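Local coordinates for protein Ribose/Galactose Isomerase (Vibrio parahaemolyticus, PDB 3ONO) that probably interconverts aldose and ketose sugar phosphates, as expected of a member of the LacAB/RpiB family of isomerases, at residues I6-E11 against G23-V28; I52-M57 against Q78-S83; A58-N63 against T190-C195; S99-F104 against E134-G139; N111-A116 against R130-K135. All coordinates share one frame; numbering follows the deposited sequence. Where two conformers were deposited one is given.

Contact 1. Residues I6-E11 against G23-V28; sequences IALMME and GELNSV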
# COMPACT_ATOMS: atom_id res chain seq x y z
N ILE A 6 -20.61 -13.41 -12.90
CA ILE A 6 -20.10 -12.29 -12.12
C ILE A 6 -20.79 -10.99 -12.52
O ILE A 6 -20.81 -10.64 -13.71
CB ILE A 6 -18.59 -12.12 -12.34
CG1 ILE A 6 -17.86 -13.45 -12.09
CG2 ILE A 6 -18.02 -11.00 -11.45
CD1 ILE A 6 -16.38 -13.47 -12.57
N ALA A 7 -21.35 -10.27 -11.56
CA ALA A 7 -21.95 -8.97 -11.86
C ALA A 7 -21.03 -7.84 -11.43
O ALA A 7 -20.62 -7.79 -10.28
CB ALA A 7 -23.30 -8.82 -11.14
N LEU A 8 -20.72 -6.93 -12.36
CA LEU A 8 -19.99 -5.71 -12.02
C LEU A 8 -21.03 -4.62 -11.78
O LEU A 8 -21.97 -4.48 -12.57
CB LEU A 8 -19.08 -5.30 -13.17
CG LEU A 8 -18.43 -3.92 -13.06
CD1 LEU A 8 -17.51 -3.90 -11.85
CD2 LEU A 8 -17.65 -3.64 -14.36
N MSE A 9 -20.90 -3.87 -10.69
CA MSE A 9 -21.87 -2.81 -10.43
C MSE A 9 -21.19 -1.59 -9.82
O MSE A 9 -20.58 -1.68 -8.75
CB MSE A 9 -23.02 -3.31 -9.55
CG MSE A 9 -22.58 -3.88 -8.23
SE MSE A 9 -24.12 -4.55 -7.23
CE MSE A 9 -24.57 -6.06 -8.33
N MSE A 10 -21.28 -0.47 -10.52
CA MSE A 10 -20.63 0.77 -10.09
C MSE A 10 -21.64 1.91 -9.96
O MSE A 10 -22.71 1.88 -10.59
CB MSE A 10 -19.45 1.10 -11.00
CG MSE A 10 -18.31 0.14 -10.78
SE MSE A 10 -16.95 0.21 -12.17
CE MSE A 10 -16.34 2.03 -11.81
N GLU A 11 -21.32 2.88 -9.11
CA GLU A 11 -22.23 3.99 -8.79
C GLU A 11 -21.73 5.32 -9.37
O GLU A 11 -20.74 5.36 -10.10
CB GLU A 11 -22.47 4.10 -7.28
CG GLU A 11 -21.18 4.11 -6.45
CD GLU A 11 -20.31 5.33 -6.69
OE1 GLU A 11 -19.26 5.17 -7.31
OE2 GLU A 11 -20.67 6.44 -6.25
N GLY A 23 -13.94 -3.30 -19.11
CA GLY A 23 -12.93 -3.76 -20.06
C GLY A 23 -11.99 -4.79 -19.45
O GLY A 23 -11.79 -5.87 -20.01
N GLU A 24 -11.43 -4.46 -18.28
CA GLU A 24 -10.52 -5.37 -17.62
C GLU A 24 -11.25 -6.63 -17.16
O GLU A 24 -10.71 -7.73 -17.27
CB GLU A 24 -9.80 -4.69 -16.44
CG GLU A 24 -8.96 -3.45 -16.84
CD GLU A 24 -7.72 -3.80 -17.63
OE1 GLU A 24 -7.42 -5.01 -17.80
OE2 GLU A 24 -7.03 -2.86 -18.08
N LEU A 25 -12.46 -6.47 -16.63
CA LEU A 25 -13.18 -7.63 -16.10
C LEU A 25 -13.53 -8.61 -17.22
O LEU A 25 -13.35 -9.82 -17.09
CB LEU A 25 -14.45 -7.22 -15.32
CG LEU A 25 -15.17 -8.35 -14.59
CD1 LEU A 25 -14.24 -9.00 -13.56
CD2 LEU A 25 -16.42 -7.80 -13.89
N ASN A 26 -14.04 -8.07 -18.32
CA ASN A 26 -14.40 -8.88 -19.46
C ASN A 26 -13.17 -9.59 -20.02
O ASN A 26 -13.22 -10.78 -20.31
CB ASN A 26 -15.05 -8.01 -20.53
CG ASN A 26 -16.53 -7.85 -20.29
OD1 ASN A 26 -17.24 -8.84 -20.10
ND2 ASN A 26 -17.00 -6.60 -20.26
N SER A 27 -12.07 -8.85 -20.14
CA SER A 27 -10.82 -9.42 -20.62
C SER A 27 -10.35 -10.56 -19.72
O SER A 27 -10.12 -11.68 -20.18
CB SER A 27 -9.75 -8.33 -20.71
OG SER A 27 -8.50 -8.87 -21.08
N VAL A 28 -10.20 -10.28 -18.43
CA VAL A 28 -9.65 -11.26 -17.50
C VAL A 28 -10.63 -12.39 -17.19
O VAL A 28 -10.33 -13.56 -17.43
CB VAL A 28 -9.20 -10.61 -16.17
CG1 VAL A 28 -8.73 -11.68 -15.20
CG2 VAL A 28 -8.11 -9.60 -16.45
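Leu25 reaches out from its helix toward the strand and sets the methyl CD2 against the side chains of Ile6 and Leu8. These two, being two positions apart on strand 5-8, face the same way, and the methyl touches both. It comes closer to Leu8, where CD2 of Leu25 lies 3.7 Å from CB, than to Ile6, whose CG2 branch is 4.3 Å from the same methyl. Leu8 thus offers the root of its side chain, because CG is anti to the backbone N (chi1 170°) and carries the two methyls onward along the strand. Leu25 has nearly the same first torsion, -173°, but sits on a helix running back the other way, so its CG heads toward the Ile6 end and the two leucines lean in opposite directions. The pair illustrates the first half of a beta-alpha-beta crossover, in which helix 18-31 covers strand 5-8 before the chain enters strand 35-38. Phe133 of helix 125-136 and Phe137 just past its end also pack on Leu25, and Val71 of the neighbouring strand touches Ile6 and Leu8. With only aliphatic carbon meeting across the interface, and all three residues buried, the contact between these segments rests on close fit and exclusion of water, without directional polar bonds.

Contact 2. Residues I52-M57 against Q78-S83; sequences IHLGIM and QGALMS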
# COMPACT_ATOMS: atom_id res chain seq x y z
N ILE A 52 -25.74 3.02 -2.02
CA ILE A 52 -26.86 2.39 -1.33
C ILE A 52 -27.55 1.41 -2.27
O ILE A 52 -27.85 0.28 -1.90
CB ILE A 52 -27.91 3.44 -0.85
CG1 ILE A 52 -27.28 4.42 0.13
CG2 ILE A 52 -29.12 2.72 -0.19
CD1 ILE A 52 -26.74 3.79 1.41
N HIS A 53 -27.81 1.84 -3.50
CA HIS A 53 -28.48 0.98 -4.46
C HIS A 53 -27.62 -0.24 -4.76
O HIS A 53 -28.14 -1.33 -4.97
CB HIS A 53 -28.80 1.73 -5.74
CG HIS A 53 -29.61 2.97 -5.51
ND1 HIS A 53 -29.09 4.24 -5.68
CD2 HIS A 53 -30.89 3.13 -5.10
CE1 HIS A 53 -30.03 5.13 -5.39
NE2 HIS A 53 -31.13 4.49 -5.03
N LEU A 54 -26.30 -0.05 -4.79
CA LEU A 54 -25.43 -1.18 -5.07
C LEU A 54 -25.66 -2.35 -4.12
O LEU A 54 -25.70 -3.52 -4.54
CB LEU A 54 -23.94 -0.75 -5.03
CG LEU A 54 -23.53 0.32 -6.04
CD1 LEU A 54 -22.03 0.66 -5.88
CD2 LEU A 54 -23.82 -0.10 -7.48
N GLY A 55 -25.76 -2.07 -2.83
CA GLY A 55 -25.96 -3.14 -1.86
C GLY A 55 -27.27 -3.88 -2.11
O GLY A 55 -27.34 -5.11 -2.00
N ILE A 56 -28.32 -3.12 -2.43
CA ILE A 56 -29.63 -3.74 -2.68
C ILE A 56 -29.56 -4.63 -3.92
O ILE A 56 -30.08 -5.76 -3.93
CB ILE A 56 -30.71 -2.65 -2.86
CG1 ILE A 56 -30.90 -1.89 -1.55
CG2 ILE A 56 -32.05 -3.28 -3.31
CD1 ILE A 56 -31.57 -0.53 -1.73
N MSE A 57 -28.92 -4.11 -4.97
CA MSE A 57 -28.68 -4.90 -6.18
C MSE A 57 -27.88 -6.16 -5.90
O MSE A 57 -28.19 -7.23 -6.42
CB MSE A 57 -27.99 -4.04 -7.25
CG MSE A 57 -28.82 -2.82 -7.58
SE MSE A 57 -27.82 -1.40 -8.43
CE MSE A 57 -27.92 -2.15 -10.19
N GLN A 78 -15.42 1.99 0.69
CA GLN A 78 -16.04 1.85 2.01
C GLN A 78 -17.57 1.84 1.98
O GLN A 78 -18.20 0.95 2.54
CB GLN A 78 -15.57 2.96 2.96
CG GLN A 78 -14.03 3.02 3.15
CD GLN A 78 -13.57 2.19 4.34
OE1 GLN A 78 -14.13 1.12 4.61
NE2 GLN A 78 -12.51 2.66 5.03
N GLY A 79 -18.17 2.84 1.33
CA GLY A 79 -19.63 2.89 1.28
C GLY A 79 -20.18 1.62 0.65
O GLY A 79 -21.12 1.00 1.16
N ALA A 80 -19.61 1.22 -0.48
CA ALA A 80 -20.15 0.04 -1.17
C ALA A 80 -19.98 -1.22 -0.32
O ALA A 80 -20.86 -2.07 -0.28
CB ALA A 80 -19.48 -0.13 -2.55
N LEU A 81 -18.85 -1.35 0.35
CA LEU A 81 -18.57 -2.52 1.19
C LEU A 81 -19.55 -2.60 2.36
O LEU A 81 -20.09 -3.68 2.69
CB LEU A 81 -17.13 -2.40 1.69
CG LEU A 81 -16.51 -3.06 2.91
CD1 LEU A 81 -15.07 -2.58 2.94
CD2 LEU A 81 -17.18 -2.70 4.21
N MSE A 82 -19.82 -1.45 2.98
CA MSE A 82 -20.70 -1.46 4.15
C MSE A 82 -22.17 -1.63 3.73
O MSE A 82 -22.96 -2.28 4.44
CB MSE A 82 -20.48 -0.21 4.99
CG MSE A 82 -19.05 -0.17 5.53
SE MSE A 82 -18.77 1.35 6.69
CE MSE A 82 -19.33 2.71 5.42
N SER A 83 -22.49 -1.07 2.56
CA SER A 83 -23.84 -1.20 1.97
C SER A 83 -24.15 -2.64 1.57
O SER A 83 -25.26 -3.12 1.74
CB SER A 83 -23.94 -0.26 0.75
OG SER A 83 -25.18 -0.44 0.05
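Ser83 points its short side chain straight at the backbone of the helix containing Gly55. Its CB stands 4.4 Å from Gly55 CA, and with OG anti to the backbone N (chi1 174°) the hydroxyl reaches further into the groove. There OG lies 3.4 Å from Gly55 CA and equally close to the carbonyl oxygen of Ile52; the strongest partner of the hydroxyl is another carbonyl, that of Tyr51, to which it is hydrogen-bonded. The absence of a side chain on Gly55 leaves room for this approach. Helices 51-63 and 78-85 lie side by side on one layer of the alpha-beta-alpha sandwich, and their short segments come within 8.0 Å of each other, axis to axis, at a crossing angle of -37°. Beside the serine, Leu54 turns its CD1 toward Ala80, 4.3 Å from CB, and both residues also rest on Thr72 of strand 69-74. Further round the second helix, Met82 packs on Cys92 of the second subunit, while Ile52 meets Ile159 of that same neighbouring chain.

Contact 3. Residues A58-N63 against T190-C195; sequences ASILLN and TQFQEC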
# COMPACT_ATOMS: atom_id res chain seq x y z
N ALA A 58 -26.85 -6.05 -5.07
CA ALA A 58 -26.05 -7.24 -4.78
C ALA A 58 -26.92 -8.27 -4.07
O ALA A 58 -26.86 -9.48 -4.37
CB ALA A 58 -24.84 -6.89 -3.93
N SER A 59 -27.74 -7.80 -3.13
CA SER A 59 -28.62 -8.74 -2.42
C SER A 59 -29.58 -9.43 -3.39
O SER A 59 -29.72 -10.65 -3.37
CB SER A 59 -29.44 -8.07 -1.31
OG SER A 59 -30.31 -9.04 -0.71
N ILE A 60 -30.22 -8.65 -4.25
CA ILE A 60 -31.23 -9.25 -5.12
C ILE A 60 -30.58 -10.26 -6.06
O ILE A 60 -31.09 -11.38 -6.22
CB ILE A 60 -32.01 -8.19 -5.89
CG1 ILE A 60 -32.88 -7.40 -4.90
CG2 ILE A 60 -32.90 -8.84 -6.98
CD1 ILE A 60 -33.49 -6.12 -5.46
N LEU A 61 -29.44 -9.90 -6.64
CA LEU A 61 -28.80 -10.80 -7.58
C LEU A 61 -28.19 -12.02 -6.91
O LEU A 61 -28.23 -13.11 -7.46
CB LEU A 61 -27.78 -10.05 -8.44
CG LEU A 61 -28.28 -8.96 -9.38
CD1 LEU A 61 -27.13 -8.23 -10.07
CD2 LEU A 61 -29.24 -9.52 -10.43
N LEU A 62 -27.60 -11.85 -5.72
CA LEU A 62 -26.96 -12.99 -5.06
C LEU A 62 -28.00 -13.88 -4.39
O LEU A 62 -27.96 -15.10 -4.51
CB LEU A 62 -25.91 -12.53 -4.03
CG LEU A 62 -24.64 -11.97 -4.67
CD1 LEU A 62 -23.85 -11.14 -3.66
CD2 LEU A 62 -23.75 -13.09 -5.25
N ASN A 63 -28.96 -13.29 -3.70
CA ASN A 63 -29.96 -14.09 -3.02
C ASN A 63 -30.90 -14.82 -3.97
O ASN A 63 -31.47 -15.85 -3.61
CB ASN A 63 -30.75 -13.24 -2.02
CG ASN A 63 -29.96 -13.01 -0.75
OD1 ASN A 63 -29.48 -13.97 -0.16
ND2 ASN A 63 -29.79 -11.75 -0.35
N THR A 190 -32.23 -1.26 -17.55
CA THR A 190 -32.37 -2.37 -18.49
C THR A 190 -31.29 -3.43 -18.29
O THR A 190 -31.58 -4.63 -18.37
CB THR A 190 -32.37 -1.90 -19.97
OG1 THR A 190 -31.17 -1.16 -20.24
CG2 THR A 190 -33.55 -1.02 -20.24
N GLN A 191 -30.05 -3.01 -18.03
CA GLN A 191 -28.98 -4.00 -17.85
C GLN A 191 -29.18 -4.81 -16.56
O GLN A 191 -28.87 -6.00 -16.52
CB GLN A 191 -27.57 -3.38 -17.95
CG GLN A 191 -27.22 -2.37 -16.87
CD GLN A 191 -27.57 -0.96 -17.26
OE1 GLN A 191 -28.48 -0.73 -18.07
NE2 GLN A 191 -26.86 0.01 -16.69
N PHE A 192 -29.73 -4.20 -15.52
CA PHE A 192 -30.00 -4.97 -14.30
C PHE A 192 -31.11 -5.99 -14.55
O PHE A 192 -30.98 -7.17 -14.23
CB PHE A 192 -30.42 -4.08 -13.13
CG PHE A 192 -30.77 -4.85 -11.89
CD1 PHE A 192 -29.79 -5.20 -10.98
CD2 PHE A 192 -32.08 -5.26 -11.65
CE1 PHE A 192 -30.09 -5.93 -9.84
CE2 PHE A 192 -32.40 -5.99 -10.51
CZ PHE A 192 -31.40 -6.32 -9.61
N GLN A 193 -32.21 -5.52 -15.13
CA GLN A 193 -33.37 -6.38 -15.35
C GLN A 193 -33.02 -7.55 -16.27
O GLN A 193 -33.47 -8.67 -16.05
CB GLN A 193 -34.53 -5.56 -15.89
CG GLN A 193 -35.11 -4.61 -14.86
CD GLN A 193 -36.16 -3.69 -15.44
OE1 GLN A 193 -36.81 -4.02 -16.43
NE2 GLN A 193 -36.33 -2.52 -14.82
N GLU A 194 -32.21 -7.28 -17.29
CA GLU A 194 -31.87 -8.32 -18.25
C GLU A 194 -31.12 -9.46 -17.57
O GLU A 194 -31.37 -10.63 -17.84
CB GLU A 194 -31.04 -7.74 -19.40
CG GLU A 194 -30.80 -8.73 -20.53
CD GLU A 194 -29.92 -8.16 -21.63
OE1 GLU A 194 -29.66 -6.93 -21.62
OE2 GLU A 194 -29.47 -8.95 -22.50
N CYS A 195 -30.18 -9.11 -16.69
CA CYS A 195 -29.44 -10.11 -15.94
C CYS A 195 -30.38 -10.82 -14.97
O CYS A 195 -30.48 -12.05 -14.97
CB CYS A 195 -28.28 -9.45 -15.18
SG CYS A 195 -27.43 -10.53 -13.99
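Phe192 pushes its ring toward the ridge formed by Ile60 and Leu61. The outer corner of the ring, CE1 and CZ, is what enters: CE1 comes to 3.6 Å from CG of Leu61, at the fork of the side chain, with both leucine methyls close by. Ile60 meets the adjoining corner, its CG2 at the edge in the plane of the ring, 3.9 Å from CZ. Phe192 gets this far because CG is anti to the backbone N (chi1 177°), which swings the ring across the gap between helices whose segment axes are 11.5 Å apart and only 19° from parallel. The pairing brings the C-terminal helical region, here helix 190-199, against helix 51-63 of the alpha-beta-alpha sandwich. Leu61 in turn is the bump that fits between Phe192 and Cys195, one turn apart on the second helix; its CD2 lies 4.1 Å from SG of the cysteine. Met57, a turn earlier than Leu61, adds its terminal methyl to the same ring, and Val187 touches both Ile60 and Phe192.

Contact 4. Residues S99-F104 against E134-G139; sequences SDAFLF and EKAFTG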
# COMPACT_ATOMS: atom_id res chain seq x y z
N SER A 99 -3.16 -9.63 -3.72
CA SER A 99 -3.18 -10.69 -2.72
C SER A 99 -4.40 -10.59 -1.77
O SER A 99 -4.75 -11.57 -1.10
CB SER A 99 -1.87 -10.76 -1.93
OG SER A 99 -1.89 -9.90 -0.81
N ASP A 100 -5.05 -9.43 -1.72
CA ASP A 100 -6.33 -9.34 -1.00
C ASP A 100 -7.37 -10.30 -1.57
O ASP A 100 -8.16 -10.89 -0.83
CB ASP A 100 -6.94 -7.93 -1.10
CG ASP A 100 -6.13 -6.87 -0.34
OD1 ASP A 100 -5.39 -7.22 0.59
OD2 ASP A 100 -6.27 -5.66 -0.67
N ALA A 101 -7.41 -10.39 -2.90
CA ALA A 101 -8.41 -11.19 -3.59
C ALA A 101 -8.18 -12.67 -3.31
O ALA A 101 -9.12 -13.42 -3.01
CB ALA A 101 -8.35 -10.93 -5.10
N PHE A 102 -6.93 -13.09 -3.43
CA PHE A 102 -6.59 -14.47 -3.14
C PHE A 102 -6.94 -14.86 -1.70
O PHE A 102 -7.65 -15.85 -1.47
CB PHE A 102 -5.12 -14.76 -3.39
CG PHE A 102 -4.75 -16.17 -3.08
CD1 PHE A 102 -5.13 -17.20 -3.92
CD2 PHE A 102 -4.09 -16.47 -1.91
CE1 PHE A 102 -4.81 -18.51 -3.62
CE2 PHE A 102 -3.76 -17.79 -1.60
CZ PHE A 102 -4.12 -18.79 -2.45
N LEU A 103 -6.47 -14.07 -0.73
CA LEU A 103 -6.74 -14.35 0.68
C LEU A 103 -8.24 -14.30 0.98
O LEU A 103 -8.75 -15.13 1.73
CB LEU A 103 -6.02 -13.35 1.59
CG LEU A 103 -4.50 -13.48 1.56
CD1 LEU A 103 -3.87 -12.35 2.35
CD2 LEU A 103 -4.09 -14.87 2.11
N PHE A 104 -8.94 -13.33 0.41
CA PHE A 104 -10.38 -13.27 0.63
C PHE A 104 -11.04 -14.58 0.19
O PHE A 104 -11.83 -15.16 0.92
CB PHE A 104 -10.99 -12.10 -0.14
CG PHE A 104 -12.51 -12.02 -0.04
CD1 PHE A 104 -13.12 -11.60 1.12
CD2 PHE A 104 -13.30 -12.35 -1.13
CE1 PHE A 104 -14.50 -11.49 1.20
CE2 PHE A 104 -14.69 -12.25 -1.05
CZ PHE A 104 -15.28 -11.82 0.12
N GLU A 134 -7.34 -11.05 -11.96
CA GLU A 134 -6.56 -12.25 -12.22
C GLU A 134 -6.51 -13.16 -11.00
O GLU A 134 -6.64 -14.37 -11.13
CB GLU A 134 -5.13 -11.87 -12.63
CG GLU A 134 -5.08 -11.18 -13.97
CD GLU A 134 -3.66 -10.74 -14.38
OE1 GLU A 134 -2.72 -10.91 -13.57
OE2 GLU A 134 -3.51 -10.22 -15.51
N LYS A 135 -6.28 -12.58 -9.82
CA LYS A 135 -6.20 -13.38 -8.61
C LYS A 135 -7.59 -13.75 -8.05
O LYS A 135 -7.76 -14.82 -7.45
CB LYS A 135 -5.35 -12.69 -7.56
CG LYS A 135 -3.91 -12.39 -7.99
CD LYS A 135 -3.25 -13.57 -8.66
CE LYS A 135 -1.82 -13.17 -9.09
NZ LYS A 135 -1.24 -14.10 -10.09
N ALA A 136 -8.59 -12.89 -8.24
CA ALA A 136 -9.94 -13.19 -7.73
C ALA A 136 -10.60 -14.37 -8.43
O ALA A 136 -11.37 -15.11 -7.82
CB ALA A 136 -10.86 -11.97 -7.85
N PHE A 137 -10.29 -14.54 -9.71
CA PHE A 137 -11.11 -15.42 -10.55
C PHE A 137 -10.34 -16.59 -11.16
O PHE A 137 -10.86 -17.32 -12.01
CB PHE A 137 -11.81 -14.57 -11.62
CG PHE A 137 -12.69 -13.49 -11.03
CD1 PHE A 137 -13.64 -13.80 -10.08
CD2 PHE A 137 -12.52 -12.16 -11.40
CE1 PHE A 137 -14.45 -12.82 -9.52
CE2 PHE A 137 -13.30 -11.17 -10.85
CZ PHE A 137 -14.28 -11.50 -9.90
N THR A 138 -9.11 -16.78 -10.69
CA THR A 138 -8.30 -17.93 -11.07
C THR A 138 -8.24 -18.89 -9.88
O THR A 138 -8.11 -18.47 -8.74
CB THR A 138 -6.85 -17.52 -11.42
OG1 THR A 138 -6.85 -16.52 -12.44
CG2 THR A 138 -6.03 -18.71 -11.89
N GLY A 139 -8.36 -20.18 -10.14
CA GLY A 139 -8.12 -21.17 -9.10
C GLY A 139 -9.32 -21.48 -8.23
O GLY A 139 -10.45 -21.10 -8.53
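Ala101 and Ala136 let two helices of the same layer of the alpha-beta-alpha sandwich approach very closely, their CA atoms being just 4.8 Å apart. The methyl of Ala101 points into the second helix and lies 3.7 Å from the backbone N of Ala136, while the two CB atoms are 3.9 Å from each other. Small side chains thus bring backbone against backbone where helix 98-108 passes the C-terminal end of helix 125-136. The larger neighbours choose conformations that carry them out of this seam. Lys135 starts toward the first helix, with CB 4.4 Å from the backbone N of Phe102, but two successive turns, chi1 -59° and chi2 -46°, bend its chain away before it extends. Its NZ then forms a salt bridge with Glu134 of the third subunit and a cation-pi contact with Tyr131 of that chain. Phe102 likewise leaves the seam: with CG anti to the backbone N (chi1 179°), its ring is directed outward to Tyr145 and to Leu127 of the third subunit. Just past the helix, Phe137 folds back beneath Ala136, and the alanine CB sits 3.7 Å above the plane of that ring, over its centre.

Contact 5. Residues N111-A116 against R130-K135; sequences NAISLA and RYIFEK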
# COMPACT_ATOMS: atom_id res chain seq x y z
N ASN A 111 -18.69 -13.66 -1.47
CA ASN A 111 -19.25 -13.59 -2.82
C ASN A 111 -19.31 -12.17 -3.39
O ASN A 111 -20.00 -11.92 -4.37
CB ASN A 111 -20.66 -14.25 -2.87
CG ASN A 111 -21.64 -13.64 -1.88
OD1 ASN A 111 -21.35 -12.64 -1.23
ND2 ASN A 111 -22.82 -14.27 -1.76
N ALA A 112 -18.57 -11.25 -2.80
CA ALA A 112 -18.48 -9.90 -3.36
C ALA A 112 -17.18 -9.26 -2.94
O ALA A 112 -16.65 -9.58 -1.88
CB ALA A 112 -19.65 -9.06 -2.88
N ILE A 113 -16.63 -8.39 -3.79
CA ILE A 113 -15.47 -7.59 -3.39
C ILE A 113 -15.73 -6.13 -3.75
O ILE A 113 -16.41 -5.84 -4.74
CB ILE A 113 -14.19 -8.06 -4.09
CG1 ILE A 113 -14.38 -8.11 -5.60
CG2 ILE A 113 -13.78 -9.42 -3.55
CD1 ILE A 113 -13.11 -8.59 -6.36
N SER A 114 -15.20 -5.23 -2.93
CA SER A 114 -15.37 -3.79 -3.15
C SER A 114 -14.01 -3.15 -3.36
O SER A 114 -13.14 -3.22 -2.50
CB SER A 114 -16.06 -3.15 -1.95
OG SER A 114 -16.22 -1.74 -2.14
N LEU A 115 -13.84 -2.53 -4.53
CA LEU A 115 -12.57 -1.91 -4.90
C LEU A 115 -12.62 -0.41 -4.65
O LEU A 115 -13.69 0.18 -4.60
CB LEU A 115 -12.29 -2.15 -6.39
CG LEU A 115 -11.71 -3.52 -6.77
CD1 LEU A 115 -12.71 -4.65 -6.48
CD2 LEU A 115 -11.33 -3.53 -8.26
N ALA A 116 -11.43 0.19 -4.55
CA ALA A 116 -11.32 1.65 -4.48
C ALA A 116 -10.92 2.15 -5.87
O ALA A 116 -9.85 1.80 -6.37
CB ALA A 116 -10.26 2.05 -3.46
N ARG A 130 -6.73 -4.98 -13.16
CA ARG A 130 -6.52 -6.21 -13.92
C ARG A 130 -5.97 -7.34 -13.05
O ARG A 130 -6.46 -8.47 -13.09
CB ARG A 130 -5.55 -5.95 -15.09
CG ARG A 130 -5.33 -7.16 -15.97
CD ARG A 130 -4.30 -6.84 -17.09
NE ARG A 130 -4.71 -5.66 -17.84
CZ ARG A 130 -3.90 -4.84 -18.52
NH1 ARG A 130 -2.58 -5.05 -18.56
NH2 ARG A 130 -4.42 -3.79 -19.16
N TYR A 131 -4.93 -7.02 -12.28
CA TYR A 131 -4.23 -8.02 -11.49
C TYR A 131 -5.14 -8.55 -10.36
O TYR A 131 -5.10 -9.73 -10.00
CB TYR A 131 -2.97 -7.40 -10.88
CG TYR A 131 -1.93 -6.92 -11.88
CD1 TYR A 131 -2.04 -7.19 -13.25
CD2 TYR A 131 -0.82 -6.18 -11.45
CE1 TYR A 131 -1.05 -6.74 -14.15
CE2 TYR A 131 0.14 -5.74 -12.32
CZ TYR A 131 0.02 -6.00 -13.66
OH TYR A 131 1.02 -5.55 -14.51
N ILE A 132 -5.94 -7.65 -9.81
CA ILE A 132 -6.94 -8.07 -8.82
C ILE A 132 -7.88 -9.10 -9.42
O ILE A 132 -8.18 -10.12 -8.80
CB ILE A 132 -7.74 -6.86 -8.28
CG1 ILE A 132 -6.91 -6.07 -7.26
CG2 ILE A 132 -9.14 -7.32 -7.70
CD1 ILE A 132 -7.49 -4.67 -6.94
N PHE A 133 -8.35 -8.86 -10.65
CA PHE A 133 -9.28 -9.79 -11.27
C PHE A 133 -8.60 -11.12 -11.57
O PHE A 133 -9.21 -12.18 -11.46
CB PHE A 133 -9.90 -9.19 -12.54
CG PHE A 133 -10.82 -8.01 -12.28
CD1 PHE A 133 -11.43 -7.83 -11.04
CD2 PHE A 133 -11.08 -7.08 -13.28
CE1 PHE A 133 -12.29 -6.72 -10.79
CE2 PHE A 133 -11.94 -5.98 -13.07
CZ PHE A 133 -12.56 -5.80 -11.80
N GLU A 134 -7.34 -11.05 -11.96
CA GLU A 134 -6.56 -12.25 -12.22
C GLU A 134 -6.51 -13.16 -11.00
O GLU A 134 -6.64 -14.37 -11.13
CB GLU A 134 -5.13 -11.87 -12.63
CG GLU A 134 -5.08 -11.18 -13.97
CD GLU A 134 -3.66 -10.74 -14.38
OE1 GLU A 134 -2.72 -10.91 -13.57
OE2 GLU A 134 -3.51 -10.22 -15.51
N LYS A 135 -6.28 -12.58 -9.82
CA LYS A 135 -6.20 -13.38 -8.61
C LYS A 135 -7.59 -13.75 -8.05
O LYS A 135 -7.76 -14.82 -7.45
CB LYS A 135 -5.35 -12.69 -7.56
CG LYS A 135 -3.91 -12.39 -7.99
CD LYS A 135 -3.25 -13.57 -8.66
CE LYS A 135 -1.82 -13.17 -9.09
NZ LYS A 135 -1.24 -14.10 -10.09
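Strand 112-116 and helix 130-135 run nearly antiparallel, with 165° between their directions and 11.4 Å between the axes of the short segments. This is a strand of the parallel sheet and the helix that follows it, packed back over one face as in Rossmann-like alpha-beta-alpha sandwiches. Alternate residues of the strand, Ile113 and Leu115, look toward the helix, whereas Ser114 between them turns to the other face, where its OG is hydrogen-bonded to the carbonyl of Gly77. Ile132 answers both strand residues with different branches. Its CG2 meets CD1 of Ile113 at 4.4 Å, and its CD1 meets CD2 of Leu115 at 4.2 Å. Phe133 starts off to one side of the strand, but its ring swings in beside Leu115 because CG stands anti to the carbonyl carbon (chi1 -68°). Val71 of strand 69-74 and Val21 of helix 18-31 also pack on that ring, so both elements join the same apolar layer. At the outer side of the helix Arg130 forms a salt bridge with Glu24, and Tyr131 packs on Phe102 of the third subunit. Within the layer, Leu115 brings a single methyl to the phenylalanine, CD2 lying 4.2 Å from CE1 at an oblique approach to the ring.

In the fold
Contacts 1, 2, 3 and 5 are buried, whereas contact 4 is partly exposed and farthest from the chain's centre, about 14 Å centre to centre. Contacts 1 and 5 set helices on the same sheet with purely apolar side chains, and Val28 against Glu134 joins them. Contacts 4 and 5 share Glu134 and Lys135 on helix 125-136, but one uses its alanine seam and the other its large aliphatic and aromatic residues. Contacts 2 and 3 both use helix 51-63, at successive turns: the first is a close glycine-serine approach, the second a wide gap bridged by an aromatic ring. Contacts 2 and 4 both reach the second subunit; contacts 4 and 5 meet the third.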